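Local coordinates for prenylcyclase (PDB 6IJ1), which probably transfers or cyclises a prenyl chain, with a helical fold and sequence pattern that resemble those of triterpene cyclases, at residues N78-N82 against S93-V97; V123-V129 against H175-L180; S130-P134 against G152-G156; A192-I196 against A289-L295. All coordinates share one frame. Residue numbers count along the deposited sequence, not the author numbering.

Interaction 1: N78-N82 against S93-V97; sequences NGGWN and STGWV
Trp81 lays one face of its indole over Val97: CG1 of Val97 sits 3.6 Å from the centroid of the six-membered ring of Trp81, only 13° off the ring normal, a CH-pi contact made from helix 91-104. An m chi1 (-74°) with chi2 near -102° sets the indole this way, and a t rotamer of Val97 presents the methyl. CG2 of Thr94 meets the ring edge, 4.0 Å from CE3 of Trp81. The loop passes the helix with Trp81 nearest Thr94 (CA to CA 4.9 Å) and Asn82 nearest Ser93 (CA to CA 5.4 Å). Before this it turns through Asn78, whose OD1 accepts from Gly80 N at 2.9 Å (an Asx turn), and through Gly79, whose positive phi (101/-7) calls for glycine. Extended angles follow from Gly80 to Asn82. The backbone N of Trp81 donates to Thr94 OG1 (3.0 Å, 169°), while Thr94 OG1 also bonds Asp90 O, one turn back, just before the helix begins. Trp81 NE1 is satisfied by Leu71 O. Gln75, which bonds Gly79 O through its side-chain amide, together with Gly79 and Trp81 fits the QxxxGxW pattern of the QW repeats of triterpene cyclases, consistent with kinship to that family. The chemistry implies a contact that joins one nearly straight hydrogen bond to methyl packing on the indole, with Asp90 and Leu71 holding further polar atoms of Trp81.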
loop_
_atom_site.group_PDB
_atom_site.type_symbol
_atom_site.label_atom_id
_atom_site.label_comp_id
_atom_site.label_asym_id
_atom_site.label_seq_id
_atom_site.Cartn_x
_atom_site.Cartn_y
_atom_site.Cartn_z
ATOM N N ASN A 78 0.820 14.396 -17.443
ATOM C CA ASN A 78 0.479 15.101 -16.210
ATOM C C ASN A 78 1.434 14.740 -15.059
ATOM O O ASN A 78 1.285 15.300 -13.970
ATOM C CB ASN A 78 -0.995 14.868 -15.786
ATOM C CG ASN A 78 -1.355 13.404 -15.469
ATOM O OD1 ASN A 78 -0.505 12.576 -15.150
ATOM N ND2 ASN A 78 -2.660 13.087 -15.591
ATOM N N GLY A 79 2.359 13.818 -15.286
ATOM C CA GLY A 79 3.359 13.462 -14.290
ATOM C C GLY A 79 3.039 12.176 -13.540
ATOM O O GLY A 79 3.895 11.675 -12.826
ATOM N N GLY A 80 1.855 11.597 -13.743
ATOM C CA GLY A 80 1.347 10.520 -12.907
ATOM C C GLY A 80 1.343 9.140 -13.540
ATOM O O GLY A 80 1.585 8.931 -14.744
ATOM N N TRP A 81 1.040 8.149 -12.685
ATOM C CA TRP A 81 0.780 6.765 -13.095
ATOM C C TRP A 81 -0.569 6.347 -12.548
ATOM O O TRP A 81 -1.192 7.099 -11.805
ATOM C CB TRP A 81 1.850 5.856 -12.561
ATOM C CG TRP A 81 3.190 5.971 -13.269
ATOM C CD1 TRP A 81 3.699 5.103 -14.213
ATOM C CD2 TRP A 81 4.234 6.925 -12.973
ATOM N NE1 TRP A 81 4.995 5.526 -14.562
ATOM C CE2 TRP A 81 5.319 6.612 -13.813
ATOM C CE3 TRP A 81 4.334 8.006 -12.086
ATOM C CZ2 TRP A 81 6.539 7.338 -13.771
ATOM C CZ3 TRP A 81 5.558 8.752 -12.056
ATOM C CH2 TRP A 81 6.607 8.393 -12.898
ATOM N N ASN A 82 -1.034 5.133 -12.949
ATOM C CA ASN A 82 -2.430 4.745 -12.686
ATOM C C ASN A 82 -2.545 3.283 -12.268
ATOM O O ASN A 82 -1.586 2.535 -12.240
ATOM C CB ASN A 82 -3.318 5.058 -13.915
ATOM C CG ASN A 82 -2.786 4.446 -15.170
ATOM O OD1 ASN A 82 -2.235 3.347 -15.206
ATOM N ND2 ASN A 82 -2.959 5.188 -16.250
ATOM N N SER A 93 -0.733 5.401 -6.877
ATOM C CA SER A 93 0.088 4.724 -7.873
ATOM C C SER A 93 1.373 5.528 -8.183
ATOM O O SER A 93 2.480 4.974 -8.239
ATOM C CB SER A 93 -0.708 4.515 -9.195
ATOM O OG SER A 93 -1.899 3.767 -8.918
ATOM N N THR A 94 1.220 6.855 -8.338
ATOM C CA THR A 94 2.373 7.712 -8.588
ATOM C C THR A 94 3.354 7.606 -7.434
ATOM O O THR A 94 4.560 7.488 -7.645
ATOM C CB THR A 94 1.892 9.128 -8.758
ATOM O OG1 THR A 94 0.960 9.138 -9.887
ATOM C CG2 THR A 94 3.026 10.109 -8.989
ATOM N N GLY A 95 2.829 7.616 -6.210
ATOM C CA GLY A 95 3.719 7.503 -5.048
ATOM C C GLY A 95 4.473 6.186 -5.016
ATOM O O GLY A 95 5.668 6.161 -4.663
ATOM N N TRP A 96 3.843 5.064 -5.395
ATOM C CA TRP A 96 4.585 3.808 -5.417
ATOM C C TRP A 96 5.714 3.811 -6.459
ATOM O O TRP A 96 6.749 3.201 -6.217
ATOM C CB TRP A 96 3.687 2.559 -5.659
ATOM C CG TRP A 96 2.736 2.347 -4.521
ATOM C CD1 TRP A 96 1.385 2.596 -4.501
ATOM C CD2 TRP A 96 3.083 1.883 -3.226
ATOM N NE1 TRP A 96 0.875 2.342 -3.238
ATOM C CE2 TRP A 96 1.901 1.930 -2.427
ATOM C CE3 TRP A 96 4.292 1.469 -2.653
ATOM C CZ2 TRP A 96 1.893 1.559 -1.091
ATOM C CZ3 TRP A 96 4.304 1.095 -1.300
ATOM C CH2 TRP A 96 3.091 1.165 -0.535
ATOM N N VAL A 97 5.493 4.440 -7.642
ATOM C CA VAL A 97 6.566 4.525 -8.630
ATOM C C VAL A 97 7.706 5.367 -8.089
ATOM O O VAL A 97 8.879 4.982 -8.221
ATOM C CB VAL A 97 6.020 5.086 -9.951
ATOM C CG1 VAL A 97 7.210 5.181 -10.949
ATOM C CG2 VAL A 97 4.917 4.143 -10.475
#

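Interaction 2: V123-V129 against H175-L180; sequences VHDDGLV and HVVNGL
The 123-129 loop forms a type I beta turn from His124 to Gly127 with a G1 bulge, its Gly127 end resting on helix 173-182. Gly127 N donates to His124 O (2.9 Å) and His124 N to Leu128 O (2.8 Å); positive phi at Gly127 (97/-17) completes the bulge. Asp126 OD1 adds an Asx turn by accepting from Leu128 N at 3.1 Å. The backbones come closest where two glycines meet, CA of Gly127 lying 4.1 Å from CA of Gly179. A CB on either would clash with the other segment, so bare backbone is the condition of this approach. His175, with chi1 t and chi2 68°, reaches across to the turn: its NE2 donates to His124 O (2.9 Å, 161°), and CA of Gly127 lies 3.8 Å from its ring centroid, over the face. Val123 CG1 touches CD2 of His175 at 3.5 Å. Valines close the flank, CG1 and CG2 of Val176 each lying 4.0 Å from a loop methyl, Val129 CG2 and Val123 CG1 respectively. Asp126 O is taken by Arg182, which continues the link along the helix. Gly127 O has no conventional donor, but CA of Val176 approaches it at 3.3 Å with 157° at the hydrogen.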
loop_
_atom_site.group_PDB
_atom_site.type_symbol
_atom_site.label_atom_id
_atom_site.label_comp_id
_atom_site.label_asym_id
_atom_site.label_seq_id
_atom_site.Cartn_x
_atom_site.Cartn_y
_atom_site.Cartn_z
ATOM N N VAL A 123 -2.304 17.687 -2.637
ATOM C CA VAL A 123 -2.163 18.052 -1.228
ATOM C C VAL A 123 -3.229 19.051 -0.819
ATOM O O VAL A 123 -3.362 20.127 -1.440
ATOM C CB VAL A 123 -0.774 18.622 -0.966
ATOM C CG1 VAL A 123 -0.659 19.121 0.500
ATOM C CG2 VAL A 123 0.272 17.572 -1.276
ATOM N N HIS A 124 -4.012 18.694 0.177
ATOM C CA HIS A 124 -5.077 19.536 0.707
ATOM C C HIS A 124 -4.546 20.500 1.773
ATOM O O HIS A 124 -3.439 20.346 2.342
ATOM C CB HIS A 124 -6.193 18.678 1.326
ATOM C CG HIS A 124 -7.203 18.179 0.327
ATOM N ND1 HIS A 124 -8.127 19.015 -0.272
ATOM C CD2 HIS A 124 -7.484 16.934 -0.125
ATOM C CE1 HIS A 124 -8.895 18.311 -1.086
ATOM N NE2 HIS A 124 -8.517 17.051 -1.026
ATOM N N ASP A 125 -5.395 21.472 2.101
ATOM C CA ASP A 125 -4.985 22.475 3.061
ATOM C C ASP A 125 -4.831 21.910 4.458
ATOM O O ASP A 125 -4.123 22.508 5.280
ATOM C CB ASP A 125 -6.014 23.616 3.078
ATOM C CG ASP A 125 -5.986 24.436 1.789
ATOM O OD1 ASP A 125 -4.990 24.351 1.007
ATOM O OD2 ASP A 125 -6.956 25.189 1.568
ATOM N N ASP A 126 -5.465 20.777 4.778
ATOM C CA ASP A 126 -5.264 20.167 6.089
ATOM C C ASP A 126 -4.073 19.228 6.105
ATOM O O ASP A 126 -3.783 18.619 7.152
ATOM C CB ASP A 126 -6.515 19.417 6.563
ATOM C CG ASP A 126 -6.906 18.232 5.653
ATOM O OD1 ASP A 126 -6.255 18.001 4.610
ATOM O OD2 ASP A 126 -7.910 17.554 5.977
ATOM N N GLY A 127 -3.373 19.119 4.989
ATOM C CA GLY A 127 -2.172 18.306 4.957
ATOM C C GLY A 127 -2.384 16.914 4.418
ATOM O O GLY A 127 -1.409 16.271 4.043
ATOM N N LEU A 128 -3.627 16.445 4.353
ATOM C CA LEU A 128 -3.846 15.144 3.724
ATOM C C LEU A 128 -3.747 15.212 2.209
ATOM O O LEU A 128 -3.929 16.260 1.569
ATOM C CB LEU A 128 -5.206 14.590 4.098
ATOM C CG LEU A 128 -5.360 14.402 5.615
ATOM C CD1 LEU A 128 -6.756 13.794 5.871
ATOM C CD2 LEU A 128 -4.257 13.547 6.229
ATOM N N VAL A 129 -3.440 14.057 1.620
ATOM C CA VAL A 129 -3.287 13.874 0.191
ATOM C C VAL A 129 -4.491 13.111 -0.338
ATOM O O VAL A 129 -4.860 12.073 0.227
ATOM C CB VAL A 129 -1.994 13.107 -0.117
ATOM C CG1 VAL A 129 -1.794 12.940 -1.587
ATOM C CG2 VAL A 129 -0.758 13.853 0.483
ATOM N N HIS A 175 4.168 19.928 5.894
ATOM C CA HIS A 175 2.736 20.129 5.920
ATOM C C HIS A 175 1.997 18.781 5.886
ATOM O O HIS A 175 1.031 18.574 6.627
ATOM C CB HIS A 175 2.382 21.011 4.721
ATOM C CG HIS A 175 0.927 21.213 4.501
ATOM N ND1 HIS A 175 0.152 21.943 5.375
ATOM C CD2 HIS A 175 0.106 20.840 3.485
ATOM C CE1 HIS A 175 -1.086 22.002 4.915
ATOM N NE2 HIS A 175 -1.144 21.333 3.780
ATOM N N VAL A 176 2.457 17.881 5.024
ATOM C CA VAL A 176 1.812 16.572 4.874
ATOM C C VAL A 176 2.036 15.719 6.117
ATOM O O VAL A 176 1.097 15.075 6.618
ATOM C CB VAL A 176 2.331 15.882 3.609
ATOM C CG1 VAL A 176 1.778 14.434 3.522
ATOM C CG2 VAL A 176 1.879 16.630 2.337
ATOM N N VAL A 177 3.271 15.693 6.633
ATOM C CA VAL A 177 3.518 14.946 7.869
ATOM C C VAL A 177 2.642 15.475 9.007
ATOM O O VAL A 177 2.099 14.689 9.800
ATOM C CB VAL A 177 5.010 15.026 8.222
ATOM C CG1 VAL A 177 5.227 14.598 9.703
ATOM C CG2 VAL A 177 5.898 14.153 7.264
ATOM N N ASN A 178 2.494 16.817 9.131
ATOM C CA ASN A 178 1.646 17.347 10.198
ATOM C C ASN A 178 0.213 16.880 10.051
ATOM O O ASN A 178 -0.420 16.519 11.050
ATOM C CB ASN A 178 1.706 18.889 10.246
ATOM C CG ASN A 178 3.011 19.350 10.846
ATOM O OD1 ASN A 178 3.638 18.590 11.582
ATOM N ND2 ASN A 178 3.430 20.565 10.534
ATOM N N GLY A 179 -0.282 16.822 8.806
ATOM C CA GLY A 179 -1.641 16.380 8.573
ATOM C C GLY A 179 -1.780 14.904 8.905
ATOM O O GLY A 179 -2.773 14.493 9.524
ATOM N N LEU A 180 -0.770 14.121 8.552
ATOM C CA LEU A 180 -0.801 12.690 8.885
ATOM C C LEU A 180 -0.815 12.485 10.392
ATOM O O LEU A 180 -1.648 11.725 10.925
ATOM C CB LEU A 180 0.393 11.998 8.254
ATOM C CG LEU A 180 0.538 10.498 8.504
ATOM C CD1 LEU A 180 -0.744 9.723 7.942
ATOM C CD2 LEU A 180 1.774 9.941 7.847
#

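Interaction 3: S130-P134 against G152-G156; sequences STYVP and GWCGG
Backbone polar contacts between these two loops are few and loose. A type I turn from Gly152 to Gly155, closed by Gly155 N to Gly152 O at 3.2 Å, turns Trp153 O toward Tyr132 N, but that hydrogen bond is weak (3.4 Å, 144°). CA-H...O contacts supplement it: Ser130 CA lies 3.2 Å from Gly155 O, and Cys154 CA 3.5 Å from Tyr132 O. The closest pair of CA atoms is Ser130 and Gly156 (4.2 Å). Within the first loop, Ser130 in the p rotamer donates from OG to Tyr132 O at 2.7 Å, spanning Thr131. Apolar contacts carry the rest. The Tyr132 ring runs nearly parallel to the six-membered ring of Trp153 (21°), yet with centroids 5.4 Å apart the two barely overlap, meeting at CE2 of Tyr132 and CE3 of Trp153 (3.6 Å). Cys154 SG packs on CB of Tyr132 (4.2 Å) and CD of Pro134 (3.9 Å), with Phe141 also against Cys154. In the fold, the contact draws together the two loops that flank helix 134-141, joining the approach to that helix with the approach to helix 158-164, while Trp153 NE1 reaches Val294 O just beyond strand 291-292.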
loop_
_atom_site.group_PDB
_atom_site.type_symbol
_atom_site.label_atom_id
_atom_site.label_comp_id
_atom_site.label_asym_id
_atom_site.label_seq_id
_atom_site.Cartn_x
_atom_site.Cartn_y
_atom_site.Cartn_z
ATOM N N SER A 130 -5.125 13.646 -1.382
ATOM C CA SER A 130 -6.228 12.926 -1.989
ATOM C C SER A 130 -5.712 11.946 -3.030
ATOM O O SER A 130 -4.662 12.130 -3.635
ATOM C CB SER A 130 -7.234 13.868 -2.665
ATOM O OG SER A 130 -6.611 14.622 -3.711
ATOM N N THR A 131 -6.548 10.928 -3.342
ATOM C CA THR A 131 -6.132 10.011 -4.394
ATOM C C THR A 131 -6.232 10.658 -5.788
ATOM O O THR A 131 -5.415 10.368 -6.687
ATOM C CB THR A 131 -7.021 8.755 -4.306
ATOM O OG1 THR A 131 -6.796 8.153 -3.036
ATOM C CG2 THR A 131 -6.663 7.739 -5.371
ATOM N N TYR A 132 -7.275 11.450 -5.994
ATOM C CA TYR A 132 -7.527 12.104 -7.261
ATOM C C TYR A 132 -7.741 13.599 -7.027
ATOM O O TYR A 132 -8.096 14.038 -5.936
ATOM C CB TYR A 132 -8.824 11.531 -7.925
ATOM C CG TYR A 132 -8.765 10.052 -8.222
ATOM C CD1 TYR A 132 -8.132 9.567 -9.349
ATOM C CD2 TYR A 132 -9.401 9.145 -7.337
ATOM C CE1 TYR A 132 -8.122 8.198 -9.567
ATOM C CE2 TYR A 132 -9.396 7.782 -7.601
ATOM C CZ TYR A 132 -8.754 7.354 -8.712
ATOM O OH TYR A 132 -8.793 5.970 -8.873
ATOM N N VAL A 133 -7.629 14.361 -8.137
ATOM C CA VAL A 133 -7.969 15.782 -8.143
ATOM C C VAL A 133 -9.050 15.963 -9.187
ATOM O O VAL A 133 -9.002 15.294 -10.223
ATOM C CB VAL A 133 -6.762 16.686 -8.481
ATOM C CG1 VAL A 133 -5.754 16.623 -7.363
ATOM C CG2 VAL A 133 -6.128 16.266 -9.744
ATOM N N PRO A 134 -9.993 16.870 -8.967
ATOM C CA PRO A 134 -11.114 16.976 -9.920
ATOM C C PRO A 134 -10.661 17.374 -11.316
ATOM O O PRO A 134 -11.133 16.807 -12.304
ATOM C CB PRO A 134 -12.008 18.048 -9.284
ATOM C CG PRO A 134 -11.655 18.056 -7.864
ATOM C CD PRO A 134 -10.209 17.659 -7.758
ATOM N N GLY A 152 -15.907 12.244 -2.536
ATOM C CA GLY A 152 -15.218 11.290 -1.666
ATOM C C GLY A 152 -13.836 10.973 -2.212
ATOM O O GLY A 152 -12.842 10.970 -1.467
ATOM N N TRP A 153 -13.759 10.692 -3.519
ATOM C CA TRP A 153 -12.529 10.295 -4.188
ATOM C C TRP A 153 -11.524 11.429 -4.274
ATOM O O TRP A 153 -10.321 11.162 -4.447
ATOM C CB TRP A 153 -12.836 9.742 -5.591
ATOM C CG TRP A 153 -13.371 8.349 -5.569
ATOM C CD1 TRP A 153 -13.883 7.687 -4.498
ATOM C CD2 TRP A 153 -13.413 7.480 -6.666
ATOM N NE1 TRP A 153 -14.254 6.394 -4.897
ATOM C CE2 TRP A 153 -13.970 6.249 -6.208
ATOM C CE3 TRP A 153 -12.993 7.584 -7.991
ATOM C CZ2 TRP A 153 -14.125 5.143 -7.047
ATOM C CZ3 TRP A 153 -13.153 6.468 -8.835
ATOM C CH2 TRP A 153 -13.725 5.276 -8.344
ATOM N N CYS A 154 -11.980 12.672 -4.137
ATOM C CA CYS A 154 -11.086 13.823 -4.228
ATOM C C CYS A 154 -10.814 14.436 -2.883
ATOM O O CYS A 154 -10.116 15.462 -2.827
ATOM C CB CYS A 154 -11.689 14.865 -5.191
ATOM S SG CYS A 154 -11.796 14.237 -6.855
ATOM N N GLY A 155 -11.273 13.797 -1.771
ATOM C CA GLY A 155 -10.960 14.228 -0.430
ATOM C C GLY A 155 -9.647 13.646 0.047
ATOM O O GLY A 155 -9.085 12.769 -0.614
ATOM N N GLY A 156 -9.196 14.155 1.181
ATOM C CA GLY A 156 -7.952 13.659 1.768
ATOM C C GLY A 156 -8.127 12.222 2.231
ATOM O O GLY A 156 -9.089 11.884 2.915
#

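Interaction 4: A192-I196 against A289-L295; sequences AYWWI and ARLRMVL
A single antiparallel beta bridge pairs Trp195 with Leu291 (CA to CA 4.7 Å), adding the 192-196 loop to the outermost strand, 291-292, of a small three-stranded sheet. It is a non-hydrogen-bonded pair, flanked by Arg292 N to Trp194 O (2.8 Å, 144°) and Ile196 N to Arg290 O (3.2 Å, 176°). Arg292 (chi1 p, then extended) satisfies two more carbonyls: its NE donates to Tyr193 O (2.9 Å, 169°) and its NH2 to Ala192 O (2.8 Å), while NH2 also makes a salt bridge with Asp302. Beyond the bridge, Met293 centres an inverse gamma turn. Tyr193 OH bonds Glu298 O and Trp194 NE1 bonds Thr131 OG1, so both polar ends are satisfied outside the pair. Apolar packing fills the rest: Trp195 takes Leu291 CB over one ring face, CZ3 to CB 4.1 Å, and CE of Met293 lies 4.1 Å from Trp194 CZ3. Over the Tyr193 ring, Val294 CG2 sits 3.9 Å from the centroid, 17° off its normal.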
loop_
_atom_site.group_PDB
_atom_site.type_symbol
_atom_site.label_atom_id
_atom_site.label_comp_id
_atom_site.label_asym_id
_atom_site.label_seq_id
_atom_site.Cartn_x
_atom_site.Cartn_y
_atom_site.Cartn_z
ATOM N N ALA A 192 -8.006 4.038 7.254
ATOM C CA ALA A 192 -7.726 3.919 5.828
ATOM C C ALA A 192 -9.005 4.270 5.078
ATOM O O ALA A 192 -10.104 4.025 5.574
ATOM C CB ALA A 192 -7.314 2.495 5.432
ATOM N N TYR A 193 -8.855 4.826 3.876
ATOM C CA TYR A 193 -10.008 5.032 3.017
ATOM C C TYR A 193 -10.259 3.819 2.150
ATOM O O TYR A 193 -11.373 3.266 2.171
ATOM C CB TYR A 193 -9.768 6.271 2.148
ATOM C CG TYR A 193 -10.972 6.709 1.310
ATOM C CD1 TYR A 193 -12.056 7.416 1.899
ATOM C CD2 TYR A 193 -11.011 6.445 -0.074
ATOM C CE1 TYR A 193 -13.120 7.855 1.076
ATOM C CE2 TYR A 193 -12.077 6.909 -0.881
ATOM C CZ TYR A 193 -13.118 7.600 -0.262
ATOM O OH TYR A 193 -14.135 8.019 -1.103
ATOM N N TRP A 194 -9.242 3.342 1.434
ATOM C CA TRP A 194 -9.412 2.284 0.456
ATOM C C TRP A 194 -9.278 0.877 1.023
ATOM O O TRP A 194 -9.352 -0.065 0.228
ATOM C CB TRP A 194 -8.405 2.431 -0.712
ATOM C CG TRP A 194 -8.520 3.756 -1.456
ATOM C CD1 TRP A 194 -7.668 4.797 -1.394
ATOM C CD2 TRP A 194 -9.528 4.102 -2.420
ATOM N NE1 TRP A 194 -8.079 5.812 -2.258
ATOM C CE2 TRP A 194 -9.232 5.396 -2.886
ATOM C CE3 TRP A 194 -10.643 3.433 -2.923
ATOM C CZ2 TRP A 194 -9.997 6.052 -3.830
ATOM C CZ3 TRP A 194 -11.421 4.084 -3.876
ATOM C CH2 TRP A 194 -11.103 5.381 -4.305
ATOM N N TRP A 195 -8.966 0.715 2.302
ATOM C CA TRP A 195 -8.609 -0.611 2.814
ATOM C C TRP A 195 -9.478 -0.948 4.002
ATOM O O TRP A 195 -9.774 -0.101 4.842
ATOM C CB TRP A 195 -7.118 -0.677 3.236
ATOM C CG TRP A 195 -6.257 -0.367 2.054
ATOM C CD1 TRP A 195 -5.751 0.873 1.696
ATOM C CD2 TRP A 195 -5.752 -1.302 1.069
ATOM N NE1 TRP A 195 -5.003 0.757 0.528
ATOM C CE2 TRP A 195 -4.976 -0.568 0.134
ATOM C CE3 TRP A 195 -5.906 -2.689 0.864
ATOM C CZ2 TRP A 195 -4.384 -1.169 -0.980
ATOM C CZ3 TRP A 195 -5.295 -3.280 -0.231
ATOM C CH2 TRP A 195 -4.538 -2.541 -1.144
ATOM N N ILE A 196 -9.886 -2.229 4.063
ATOM C CA ILE A 196 -10.657 -2.749 5.189
ATOM C C ILE A 196 -9.830 -2.767 6.480
ATOM O O ILE A 196 -10.369 -2.558 7.561
ATOM C CB ILE A 196 -11.117 -4.176 4.813
ATOM C CG1 ILE A 196 -12.197 -4.067 3.737
ATOM C CG2 ILE A 196 -11.573 -4.926 6.045
ATOM C CD1 ILE A 196 -13.498 -3.466 4.251
ATOM N N ALA A 289 -5.448 -8.966 0.601
ATOM C CA ALA A 289 -5.258 -7.518 0.503
ATOM C C ALA A 289 -6.610 -6.920 0.102
ATOM O O ALA A 289 -6.888 -6.654 -1.068
ATOM C CB ALA A 289 -4.132 -7.205 -0.497
ATOM N N ARG A 290 -7.470 -6.745 1.103
ATOM C CA ARG A 290 -8.893 -6.491 0.861
ATOM C C ARG A 290 -9.103 -4.992 0.704
ATOM O O ARG A 290 -8.988 -4.229 1.673
ATOM C CB ARG A 290 -9.760 -7.053 2.002
ATOM C CG ARG A 290 -9.567 -8.581 2.228
ATOM C CD ARG A 290 -9.712 -9.422 0.915
ATOM N NE ARG A 290 -11.094 -9.677 0.537
ATOM C CZ ARG A 290 -11.833 -10.715 1.011
ATOM N NH1 ARG A 290 -11.386 -11.496 1.911
ATOM N NH2 ARG A 290 -13.064 -10.868 0.647
ATOM N N LEU A 291 -9.368 -4.602 -0.527
ATOM C CA LEU A 291 -9.468 -3.209 -0.954
ATOM C C LEU A 291 -10.945 -2.888 -1.057
ATOM O O LEU A 291 -11.680 -3.587 -1.761
ATOM C CB LEU A 291 -8.767 -3.077 -2.315
ATOM C CG LEU A 291 -8.398 -1.756 -2.961
ATOM C CD1 LEU A 291 -7.717 -2.141 -4.259
ATOM C CD2 LEU A 291 -9.706 -1.061 -3.234
ATOM N N ARG A 292 -11.394 -1.832 -0.398
ATOM C CA ARG A 292 -12.799 -1.441 -0.558
ATOM C C ARG A 292 -12.878 -0.303 -1.564
ATOM O O ARG A 292 -12.264 0.764 -1.359
ATOM C CB ARG A 292 -13.439 -1.089 0.773
ATOM C CG ARG A 292 -12.773 0.023 1.563
ATOM C CD ARG A 292 -13.419 0.177 2.944
ATOM N NE ARG A 292 -12.824 1.270 3.695
ATOM C CZ ARG A 292 -13.036 1.488 4.980
ATOM N NH1 ARG A 292 -13.912 0.720 5.678
ATOM N NH2 ARG A 292 -12.401 2.464 5.620
ATOM N N MET A 293 -13.584 -0.552 -2.662
ATOM C CA MET A 293 -13.767 0.479 -3.690
ATOM C C MET A 293 -14.882 1.418 -3.223
ATOM O O MET A 293 -16.071 1.262 -3.552
ATOM C CB MET A 293 -14.083 -0.162 -5.049
ATOM C CG MET A 293 -12.914 -0.770 -5.764
ATOM S SD MET A 293 -11.633 0.474 -6.064
ATOM C CE MET A 293 -12.589 1.673 -6.954
ATOM N N VAL A 294 -14.490 2.390 -2.390
ATOM C CA VAL A 294 -15.456 3.319 -1.815
ATOM C C VAL A 294 -16.236 3.997 -2.929
ATOM O O VAL A 294 -15.715 4.316 -4.001
ATOM C CB VAL A 294 -14.710 4.386 -0.990
ATOM C CG1 VAL A 294 -15.715 5.281 -0.184
ATOM C CG2 VAL A 294 -13.782 3.720 0.047
ATOM N N LEU A 295 -17.509 4.248 -2.653
ATOM C CA LEU A 295 -18.291 4.913 -3.679
ATOM C C LEU A 295 -17.785 6.341 -3.839
ATOM O O LEU A 295 -17.412 6.957 -2.857
ATOM C CB LEU A 295 -19.782 4.911 -3.319
ATOM C CG LEU A 295 -20.380 3.477 -3.413
ATOM C CD1 LEU A 295 -21.650 3.447 -2.578
ATOM C CD2 LEU A 295 -20.531 2.990 -4.835
#

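How the interactions relate
Interactions 1 and 4 are buried, 2 and 3 only partly so. The centre of interaction 4 lies about 11 Å from the centre of the chain, against 13 to 18 Å for the centres of the others, and it buries 639 Å² where each other contact buries about 300 to 340 Å². It alone rests on several strong bonds; interactions 1 and 2 each have one sound cross-segment bond, interaction 3 a weak one, and packing does the rest. Segment 123-129 runs straight into 130-134, so interactions 2 and 3 share the loop between helices 112-121 and 134-141, and His124 NE2 meets Cys154 O (2.9 Å). Thr131 and Trp153 tie interaction 3 to interaction 4. Interaction 1 touches none of them.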